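Long-range contacts in outer membrane usher protein PapC (Escherichia coli, PDB 3L48), which takes part in exporting and assembling pilus subunits across the outer membrane, this chain being the C-terminal domain of the usher: residues Arg9-Arg15 and Ser76-Leu82; Gln21-Ala26 and Met38-Gly43; Ala26-Glu31 and Glu54-Trp60. All blocks are in the same frame, centred on the assembly; numbering follows the deposited sequence. Where two conformers were deposited one is given.

Contact 1. Residues Arg9-Arg15 and Ser76-Leu82; sequences RLFAILR and SDQQLLL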
loop_
_atom_site.group_PDB
_atom_site.type_symbol
_atom_site.label_atom_id
_atom_site.label_comp_id
_atom_site.label_asym_id
_atom_site.label_seq_id
_atom_site.Cartn_x
_atom_site.Cartn_y
_atom_site.Cartn_z
ATOM N N ARG A 9 7.897 -0.547 -9.203
ATOM C CA ARG A 9 8.289 -0.824 -7.819
ATOM C C ARG A 9 8.280 0.427 -6.954
ATOM O O ARG A 9 8.979 1.402 -7.239
ATOM C CB ARG A 9 9.650 -1.509 -7.691
ATOM C CG ARG A 9 10.059 -1.613 -6.218
ATOM C CD ARG A 9 11.264 -2.486 -5.970
ATOM N NE ARG A 9 12.516 -1.790 -6.231
ATOM C CZ ARG A 9 13.706 -2.248 -5.867
ATOM N NH1 ARG A 9 13.799 -3.396 -5.213
ATOM N NH2 ARG A 9 14.800 -1.559 -6.154
ATOM N N LEU A 10 7.497 0.384 -5.881
ATOM C CA LEU A 10 7.365 1.533 -4.995
ATOM C C LEU A 10 7.817 1.221 -3.578
ATOM O O LEU A 10 7.571 0.135 -3.062
ATOM C CB LEU A 10 5.918 2.022 -4.970
ATOM C CG LEU A 10 5.341 2.435 -6.322
ATOM C CD1 LEU A 10 3.987 3.097 -6.127
ATOM C CD2 LEU A 10 6.307 3.365 -7.042
ATOM N N PHE A 11 8.490 2.183 -2.958
ATOM C CA PHE A 11 8.808 2.107 -1.541
ATOM C C PHE A 11 7.738 2.896 -0.796
ATOM O O PHE A 11 7.824 4.119 -0.680
ATOM C CB PHE A 11 10.192 2.691 -1.262
ATOM C CG PHE A 11 11.287 2.097 -2.108
ATOM C CD1 PHE A 11 11.513 0.730 -2.117
ATOM C CD2 PHE A 11 12.097 2.908 -2.886
ATOM C CE1 PHE A 11 12.526 0.179 -2.895
ATOM C CE2 PHE A 11 13.113 2.366 -3.664
ATOM C CZ PHE A 11 13.328 0.997 -3.668
ATOM N N ALA A 12 6.722 2.194 -0.308
ATOM C CA ALA A 12 5.546 2.855 0.247
ATOM C C ALA A 12 5.621 3.047 1.756
ATOM O O ALA A 12 5.838 2.096 2.510
ATOM C CB ALA A 12 4.278 2.095 -0.129
ATOM N N ILE A 13 5.448 4.291 2.188
ATOM C CA ILE A 13 5.312 4.594 3.603
ATOM C C ILE A 13 3.823 4.688 3.914
ATOM O O ILE A 13 3.161 5.663 3.555
ATOM C CB ILE A 13 6.016 5.913 3.977
ATOM C CG1 ILE A 13 7.462 5.911 3.473
ATOM C CG2 ILE A 13 5.973 6.138 5.489
ATOM C CD1 ILE A 13 8.290 4.754 3.994
ATOM N N LEU A 14 3.297 3.659 4.564
ATOM C CA LEU A 14 1.866 3.563 4.821
ATOM C C LEU A 14 1.474 4.103 6.195
ATOM O O LEU A 14 2.048 3.717 7.214
ATOM C CB LEU A 14 1.411 2.108 4.718
ATOM C CG LEU A 14 1.661 1.353 3.413
ATOM C CD1 LEU A 14 1.401 -0.132 3.615
ATOM C CD2 LEU A 14 0.783 1.900 2.310
ATOM N N ARG A 15 0.497 5.003 6.216
ATOM C CA ARG A 15 -0.091 5.464 7.469
ATOM C C ARG A 15 -1.589 5.673 7.289
ATOM O O ARG A 15 -2.031 6.177 6.256
ATOM C CB ARG A 15 0.571 6.757 7.959
ATOM C CG ARG A 15 2.070 6.646 8.197
ATOM C CD ARG A 15 2.547 7.659 9.230
ATOM N NE ARG A 15 2.183 7.265 10.588
ATOM C CZ ARG A 15 3.056 7.036 11.563
ATOM N NH1 ARG A 15 4.354 7.169 11.344
ATOM N NH2 ARG A 15 2.627 6.678 12.763
ATOM N N SER A 76 9.117 4.174 -10.816
ATOM C CA SER A 76 9.854 3.089 -10.180
ATOM C C SER A 76 10.933 3.582 -9.220
ATOM O O SER A 76 11.598 4.589 -9.473
ATOM C CB SER A 76 10.456 2.152 -11.232
ATOM O OG SER A 76 10.771 0.893 -10.662
ATOM N N ASP A 77 11.093 2.853 -8.119
ATOM C CA ASP A 77 12.042 3.195 -7.060
ATOM C C ASP A 77 11.738 4.525 -6.385
ATOM O O ASP A 77 12.629 5.172 -5.840
ATOM C CB ASP A 77 13.482 3.172 -7.573
ATOM C CG ASP A 77 14.067 1.772 -7.595
ATOM O OD1 ASP A 77 15.301 1.649 -7.739
ATOM O OD2 ASP A 77 13.293 0.798 -7.461
ATOM N N GLN A 78 10.473 4.925 -6.414
ATOM C CA GLN A 78 10.049 6.132 -5.717
ATOM C C GLN A 78 9.551 5.787 -4.319
ATOM O O GLN A 78 8.723 4.893 -4.150
ATOM C CB GLN A 78 8.940 6.845 -6.497
ATOM C CG GLN A 78 8.444 8.130 -5.849
ATOM C CD GLN A 78 7.371 8.827 -6.671
ATOM O OE1 GLN A 78 7.090 8.438 -7.805
ATOM N NE2 GLN A 78 6.766 9.864 -6.099
ATOM N N GLN A 79 10.060 6.494 -3.317
ATOM C CA GLN A 79 9.492 6.409 -1.980
ATOM C C GLN A 79 8.377 7.434 -1.874
ATOM O O GLN A 79 8.578 8.606 -2.187
ATOM C CB GLN A 79 10.539 6.689 -0.903
ATOM C CG GLN A 79 9.960 6.661 0.512
ATOM C CD GLN A 79 10.903 7.243 1.544
ATOM O OE1 GLN A 79 10.784 8.410 1.925
ATOM N NE2 GLN A 79 11.848 6.436 1.999
ATOM N N LEU A 80 7.202 7.001 -1.436
ATOM C CA LEU A 80 6.104 7.937 -1.244
ATOM C C LEU A 80 5.161 7.538 -0.113
ATOM O O LEU A 80 4.980 6.355 0.184
ATOM C CB LEU A 80 5.327 8.148 -2.546
ATOM C CG LEU A 80 4.312 7.084 -2.958
ATOM C CD1 LEU A 80 3.664 7.474 -4.280
ATOM C CD2 LEU A 80 4.960 5.714 -3.066
ATOM N N LEU A 81 4.579 8.551 0.518
ATOM C CA LEU A 81 3.555 8.364 1.533
ATOM C C LEU A 81 2.271 7.899 0.866
ATOM O O LEU A 81 1.820 8.502 -0.109
ATOM C CB LEU A 81 3.296 9.687 2.262
ATOM C CG LEU A 81 2.205 9.710 3.334
ATOM C CD1 LEU A 81 2.659 8.961 4.579
ATOM C CD2 LEU A 81 1.809 11.147 3.681
ATOM N N LEU A 82 1.689 6.822 1.382
ATOM C CA LEU A 82 0.368 6.394 0.933
ATOM C C LEU A 82 -0.619 6.418 2.100
ATOM O O LEU A 82 -0.676 5.478 2.892
ATOM C CB LEU A 82 0.423 4.997 0.308
ATOM C CG LEU A 82 1.269 4.851 -0.962
ATOM C CD1 LEU A 82 1.148 3.445 -1.518
ATOM C CD2 LEU A 82 0.851 5.871 -2.012
HETATM O O HOH W 1 10.354 -1.800 -11.169
#

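Contact 2. Residues Gln21-Ala26 and Met38-Gly43; sequences QPPFGA and MVADEG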
loop_
_atom_site.group_PDB
_atom_site.type_symbol
_atom_site.label_atom_id
_atom_site.label_comp_id
_atom_site.label_asym_id
_atom_site.label_seq_id
_atom_site.Cartn_x
_atom_site.Cartn_y
_atom_site.Cartn_z
ATOM N N GLN A 21 -0.153 2.877 12.038
ATOM C CA GLN A 21 0.532 2.106 11.007
ATOM C C GLN A 21 -0.118 0.741 10.826
ATOM O O GLN A 21 -0.426 0.064 11.806
ATOM C CB GLN A 21 2.001 1.903 11.382
ATOM C CG GLN A 21 2.774 3.179 11.637
ATOM C CD GLN A 21 4.185 2.920 12.126
ATOM O OE1 GLN A 21 5.099 3.703 11.861
ATOM N NE2 GLN A 21 4.374 1.812 12.837
ATOM N N PRO A 22 -0.325 0.327 9.566
ATOM C CA PRO A 22 -0.776 -1.048 9.334
ATOM C C PRO A 22 0.238 -2.001 9.957
ATOM O O PRO A 22 1.435 -1.702 9.949
ATOM C CB PRO A 22 -0.765 -1.174 7.807
ATOM C CG PRO A 22 -0.837 0.240 7.299
ATOM C CD PRO A 22 -0.110 1.073 8.315
ATOM N N PRO A 23 -0.229 -3.133 10.501
ATOM C CA PRO A 23 0.652 -4.027 11.262
ATOM C C PRO A 23 1.647 -4.801 10.401
ATOM O O PRO A 23 1.378 -5.116 9.242
ATOM C CB PRO A 23 -0.330 -4.996 11.934
ATOM C CG PRO A 23 -1.523 -5.004 11.026
ATOM C CD PRO A 23 -1.628 -3.602 10.488
ATOM N N PHE A 24 2.801 -5.084 10.996
ATOM C CA PHE A 24 3.806 -5.982 10.445
ATOM C C PHE A 24 3.156 -7.277 9.959
ATOM O O PHE A 24 2.574 -8.021 10.748
ATOM C CB PHE A 24 4.827 -6.283 11.548
ATOM C CG PHE A 24 5.983 -7.138 11.113
ATOM C CD1 PHE A 24 5.967 -8.508 11.321
ATOM C CD2 PHE A 24 7.105 -6.569 10.533
ATOM C CE1 PHE A 24 7.038 -9.296 10.939
ATOM C CE2 PHE A 24 8.181 -7.355 10.147
ATOM C CZ PHE A 24 8.145 -8.721 10.353
ATOM N N GLY A 25 3.246 -7.545 8.659
ATOM C CA GLY A 25 2.709 -8.780 8.114
ATOM C C GLY A 25 1.408 -8.611 7.352
ATOM O O GLY A 25 0.867 -9.577 6.818
ATOM N N ALA A 26 0.895 -7.385 7.309
ATOM C CA ALA A 26 -0.282 -7.086 6.501
ATOM C C ALA A 26 0.064 -7.247 5.020
ATOM O O ALA A 26 1.215 -7.068 4.626
ATOM C CB ALA A 26 -0.770 -5.672 6.780
ATOM N N MET A 38 4.173 -6.931 1.082
ATOM C CA MET A 38 3.773 -7.136 2.463
ATOM C C MET A 38 4.337 -6.012 3.315
ATOM O O MET A 38 5.435 -5.521 3.056
ATOM C CB MET A 38 4.309 -8.476 2.962
ATOM C CG MET A 38 3.953 -9.642 2.069
ATOM S SD MET A 38 2.242 -10.129 2.285
ATOM C CE MET A 38 2.347 -10.883 3.909
ATOM N N VAL A 39 3.585 -5.601 4.331
ATOM C CA VAL A 39 4.028 -4.531 5.210
ATOM C C VAL A 39 5.073 -5.051 6.188
ATOM O O VAL A 39 4.863 -6.058 6.861
ATOM C CB VAL A 39 2.855 -3.934 6.005
ATOM C CG1 VAL A 39 3.324 -2.734 6.825
ATOM C CG2 VAL A 39 1.733 -3.530 5.063
ATOM N N ALA A 40 6.204 -4.364 6.264
ATOM C CA ALA A 40 7.225 -4.722 7.235
ATOM C C ALA A 40 7.062 -3.875 8.491
ATOM O O ALA A 40 5.946 -3.600 8.934
ATOM C CB ALA A 40 8.610 -4.547 6.638
ATOM N N ASP A 41 8.177 -3.474 9.089
ATOM C CA ASP A 41 8.105 -2.662 10.292
ATOM C C ASP A 41 7.889 -1.189 9.951
ATOM O O ASP A 41 8.191 -0.738 8.843
ATOM C CB ASP A 41 9.351 -2.852 11.165
ATOM C CG ASP A 41 10.644 -2.737 10.379
ATOM O OD1 ASP A 41 10.733 -3.319 9.277
ATOM O OD2 ASP A 41 11.579 -2.073 10.874
ATOM N N GLU A 42 7.344 -0.453 10.913
ATOM C CA GLU A 42 7.075 0.978 10.759
ATOM C C GLU A 42 6.225 1.347 9.539
ATOM O O GLU A 42 6.419 2.400 8.935
ATOM C CB GLU A 42 8.391 1.766 10.747
ATOM C CG GLU A 42 9.163 1.704 12.064
ATOM C CD GLU A 42 8.405 2.344 13.225
ATOM O OE1 GLU A 42 7.568 3.236 12.978
ATOM O OE2 GLU A 42 8.647 1.955 14.388
ATOM N N GLY A 43 5.281 0.486 9.183
ATOM C CA GLY A 43 4.366 0.781 8.094
ATOM C C GLY A 43 4.989 0.848 6.708
ATOM O O GLY A 43 4.352 1.307 5.761
HETATM O O HOH W 2 4.342 -1.894 10.338
#

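Contact 3. Residues Ala26-Glu31 and Glu54-Trp60; sequences ASVTSE and ETLSVNW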
loop_
_atom_site.group_PDB
_atom_site.type_symbol
_atom_site.label_atom_id
_atom_site.label_comp_id
_atom_site.label_asym_id
_atom_site.label_seq_id
_atom_site.Cartn_x
_atom_site.Cartn_y
_atom_site.Cartn_z
ATOM N N ALA A 26 0.895 -7.385 7.309
ATOM C CA ALA A 26 -0.282 -7.086 6.501
ATOM C C ALA A 26 0.064 -7.247 5.020
ATOM O O ALA A 26 1.215 -7.068 4.626
ATOM C CB ALA A 26 -0.770 -5.672 6.780
ATOM N N SER A 27 -0.925 -7.586 4.202
ATOM C CA SER A 27 -0.694 -7.717 2.767
ATOM C C SER A 27 -1.269 -6.535 1.995
ATOM O O SER A 27 -2.262 -5.936 2.403
ATOM C CB SER A 27 -1.285 -9.024 2.237
ATOM O OG SER A 27 -2.693 -9.027 2.373
ATOM N N VAL A 28 -0.637 -6.207 0.875
ATOM C CA VAL A 28 -1.100 -5.129 0.013
ATOM C C VAL A 28 -1.465 -5.717 -1.344
ATOM O O VAL A 28 -0.643 -6.371 -1.987
ATOM C CB VAL A 28 -0.017 -4.055 -0.177
ATOM C CG1 VAL A 28 -0.585 -2.862 -0.927
ATOM C CG2 VAL A 28 0.536 -3.623 1.170
ATOM N N THR A 29 -2.698 -5.488 -1.776
ATOM C CA THR A 29 -3.196 -6.111 -2.995
ATOM C C THR A 29 -3.710 -5.079 -3.987
ATOM O O THR A 29 -4.228 -4.029 -3.599
ATOM C CB THR A 29 -4.323 -7.116 -2.695
ATOM O OG1 THR A 29 -5.365 -6.458 -1.968
ATOM C CG2 THR A 29 -3.795 -8.281 -1.868
ATOM N N SER A 30 -3.561 -5.391 -5.270
ATOM C CA SER A 30 -4.008 -4.509 -6.341
ATOM C C SER A 30 -5.511 -4.631 -6.540
ATOM O O SER A 30 -6.150 -5.523 -5.979
ATOM C CB SER A 30 -3.285 -4.849 -7.646
ATOM O OG SER A 30 -3.628 -6.153 -8.086
ATOM N N GLU A 31 -6.072 -3.725 -7.336
ATOM C CA GLU A 31 -7.482 -3.802 -7.694
ATOM C C GLU A 31 -7.779 -5.200 -8.219
ATOM O O GLU A 31 -8.809 -5.795 -7.896
ATOM C CB GLU A 31 -7.821 -2.771 -8.771
ATOM C CG GLU A 31 -7.477 -1.337 -8.407
ATOM C CD GLU A 31 -7.793 -0.363 -9.528
ATOM O OE1 GLU A 31 -7.710 -0.765 -10.709
ATOM O OE2 GLU A 31 -8.119 0.805 -9.230
ATOM N N GLU A 54 -3.817 3.290 -9.658
ATOM C CA GLU A 54 -4.706 2.238 -9.176
ATOM C C GLU A 54 -4.999 2.369 -7.685
ATOM O O GLU A 54 -4.332 3.117 -6.969
ATOM C CB GLU A 54 -4.135 0.851 -9.479
ATOM C CG GLU A 54 -2.998 0.426 -8.570
ATOM C CD GLU A 54 -2.615 -1.030 -8.763
ATOM O OE1 GLU A 54 -3.527 -1.869 -8.921
ATOM O OE2 GLU A 54 -1.405 -1.339 -8.747
ATOM N N THR A 55 -6.009 1.640 -7.228
ATOM C CA THR A 55 -6.365 1.606 -5.816
ATOM C C THR A 55 -5.911 0.293 -5.194
ATOM O O THR A 55 -6.299 -0.785 -5.644
ATOM C CB THR A 55 -7.886 1.753 -5.607
ATOM O OG1 THR A 55 -8.321 3.015 -6.127
ATOM C CG2 THR A 55 -8.233 1.674 -4.122
ATOM N N LEU A 56 -5.081 0.385 -4.163
ATOM C CA LEU A 56 -4.612 -0.804 -3.471
ATOM C C LEU A 56 -5.379 -0.971 -2.171
ATOM O O LEU A 56 -5.804 0.008 -1.559
ATOM C CB LEU A 56 -3.114 -0.707 -3.180
ATOM C CG LEU A 56 -2.182 -0.438 -4.365
ATOM C CD1 LEU A 56 -0.727 -0.524 -3.922
ATOM C CD2 LEU A 56 -2.449 -1.409 -5.505
ATOM N N SER A 57 -5.562 -2.216 -1.753
ATOM C CA SER A 57 -6.167 -2.487 -0.459
ATOM C C SER A 57 -5.129 -3.106 0.471
ATOM O O SER A 57 -4.306 -3.919 0.048
ATOM C CB SER A 57 -7.390 -3.396 -0.599
ATOM O OG SER A 57 -7.002 -4.733 -0.840
ATOM N N VAL A 58 -5.160 -2.697 1.732
ATOM C CA VAL A 58 -4.254 -3.230 2.735
ATOM C C VAL A 58 -5.028 -4.166 3.650
ATOM O O VAL A 58 -6.008 -3.767 4.277
ATOM C CB VAL A 58 -3.612 -2.106 3.557
ATOM C CG1 VAL A 58 -2.638 -2.678 4.574
ATOM C CG2 VAL A 58 -2.911 -1.127 2.628
ATOM N N ASN A 59 -4.589 -5.416 3.721
ATOM C CA ASN A 59 -5.345 -6.434 4.433
ATOM C C ASN A 59 -4.641 -6.965 5.672
ATOM O O ASN A 59 -3.437 -7.218 5.655
ATOM C CB ASN A 59 -5.663 -7.600 3.494
ATOM C CG ASN A 59 -5.969 -7.143 2.084
ATOM O OD1 ASN A 59 -5.115 -7.215 1.194
ATOM N ND2 ASN A 59 -7.186 -6.658 1.870
ATOM N N TRP A 60 -5.406 -7.115 6.749
ATOM C CA TRP A 60 -4.981 -7.900 7.902
ATOM C C TRP A 60 -6.196 -8.349 8.707
ATOM O O TRP A 60 -7.282 -7.791 8.558
ATOM C CB TRP A 60 -3.957 -7.152 8.769
ATOM C CG TRP A 60 -4.479 -5.986 9.547
ATOM C CD1 TRP A 60 -5.027 -6.008 10.799
ATOM C CD2 TRP A 60 -4.461 -4.609 9.140
ATOM N NE1 TRP A 60 -5.365 -4.731 11.190
ATOM C CE2 TRP A 60 -5.030 -3.859 10.195
ATOM C CE3 TRP A 60 -4.024 -3.944 7.990
ATOM C CZ2 TRP A 60 -5.176 -2.473 10.122
ATOM C CZ3 TRP A 60 -4.172 -2.571 7.925
ATOM C CH2 TRP A 60 -4.743 -1.849 8.985
HETATM O O HOH W 3 -8.145 -5.615 -3.524
#

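Contact 1. Residues Arg9-Arg15 and Ser76-Leu82
In the three-stranded mixed sheet of this Ig-like domain, R9-R15 and S76-L82 form the parallel pair, joining the first strand of the fold to its last, with F11 opposite Q79 and I13 opposite L81. The backbone bonds begin with D77 N to R9 O (2.7 Å) and continue as F11 N to Q78 O, L80 N to F11 O, I13 N to L80 O and L82 N to I13 O. At the entry to the pair R9 holds D77 side-on: NE (3.0 Å) and NH2 (3.1 Å) each give a hydrogen to the single oxygen D77 OD2, which lies almost in the guanidinium plane. R9 reaches it because CG is anti to the backbone N (chi1 173°) and the chain then bends at chi3. F11 CZ lies over one face of that guanidinium, toward its rim. On the buried side A12 CB meets L82 CD1 at 3.7 Å, a close fit that suits alanine, since a bulkier side chain would probably run into L82; L14 CD2 rests on L82 CB at 3.7 Å. Beyond the pair, W46 meets the F11 ring. The backbone bonds thus fix the register, while two donors converging on one oxygen set the rotation of the R9 guanidinium against D77.

Contact 2. Residues Gln21-Ala26 and Met38-Gly43
The ring of F24 lies against the backbone at A40, its CD2 3.4 Å from A40 C, with D41 N at the ring edge near its plane; CG stands anti to the F24 backbone N (chi1 -177°), which carries the ring out beside this backbone. The contact pairs two loops of the Ig-like fold, Q21-A26 leading into strand 27-29 and M38-G43 leading from strand 35-38 to strand 44-47. P23 to A26 make a type II beta turn, closed by A26 N to P23 O. G25 suits its third position, since at its positive phi a CB would jam against the preceding carbonyl oxygen. The turn is tied to the other loop by two nearly straight bonds, G25 N to V39 O and V39 N to A26 O, both 2.8 Å. V39 presents its two methyls to the other loop: CG2 touches A26 CB at 3.7 Å and CG1 lies 3.8 Å from P22 O, so beta-branching lets one methyl serve each neighbour. M38, bent at chi2 and chi3, swings its CE to within 3.5 Å of G25 O. Between the F24-A40 and Q21-G43 approaches, one water bridges three backbone atoms, donating to P22 O and A40 O and accepting from G43 N at 2.8 Å.

Contact 3. Residues Ala26-Glu31 and Glu54-Trp60
From its CB, E31 reaches back across the start of strand 55-59: CB lies 4.0 Å from T55 O, CG packs against the same carbonyl, CD comes 3.9 Å from E54 CB, OE1 lies beside that same CB, and OE2 accepts the T55 N hydrogen at 3.0 Å. The N-H arrives from above the carboxylate plane, and E31 is poorly ordered, so its bond is probably less firm than the strand bonds. Further along, strands 27-29 and 55-59 pair antiparallel in the four-stranded sheet of the Ig-like fold. S27 with N59 and T29 with S57 are hydrogen-bonded pairs, N59 N meeting S27 O nearly straight at 2.7 Å. V28 and V58 form the non-hydrogen-bonded pair between them, and V28 CG1 touches L56 CD1 at 3.8 Å on the core-facing side, where L47 also packs. The other face is polar: T29 OG1 stands between its backbone N and carbonyl carbon (chi1 56°), which places it 2.6 Å from S57 OG. E54 turns its OE1 to S30 CB at 3.3 Å, while its OE2 accepts from T51 N. With an alanine in place of E54, T51 N would probably lose its acceptor and a gap would be likely to open beside S30 CB. Beta-branched valines inward and hydroxyls on the opposite face thus give a two-faced strand pair, its polar side joined by a water that donates to S30 O and also bonds S57 OG.

Overall arrangement
All three contacts are partly buried, but contact 3 lies nearest the chain centre and has the largest share of buried residues, whereas contacts 1 and 2 have more exposed ones. Contact 1 belongs to the mixed sheet and contact 3 to the antiparallel one, on opposite sides of the centre, and contact 2 touches both: G43 and V39 meet L14 of contact 1, while P22 and P23 pack on W60 of contact 3, with A26 shared. Contacts 2 and 3 are nested in the loop that contact 1 closes. Their chemistry follows their place: parallel pairing with an edge salt bridge, loop pairing completed by water, and antiparallel pairing with one polar face.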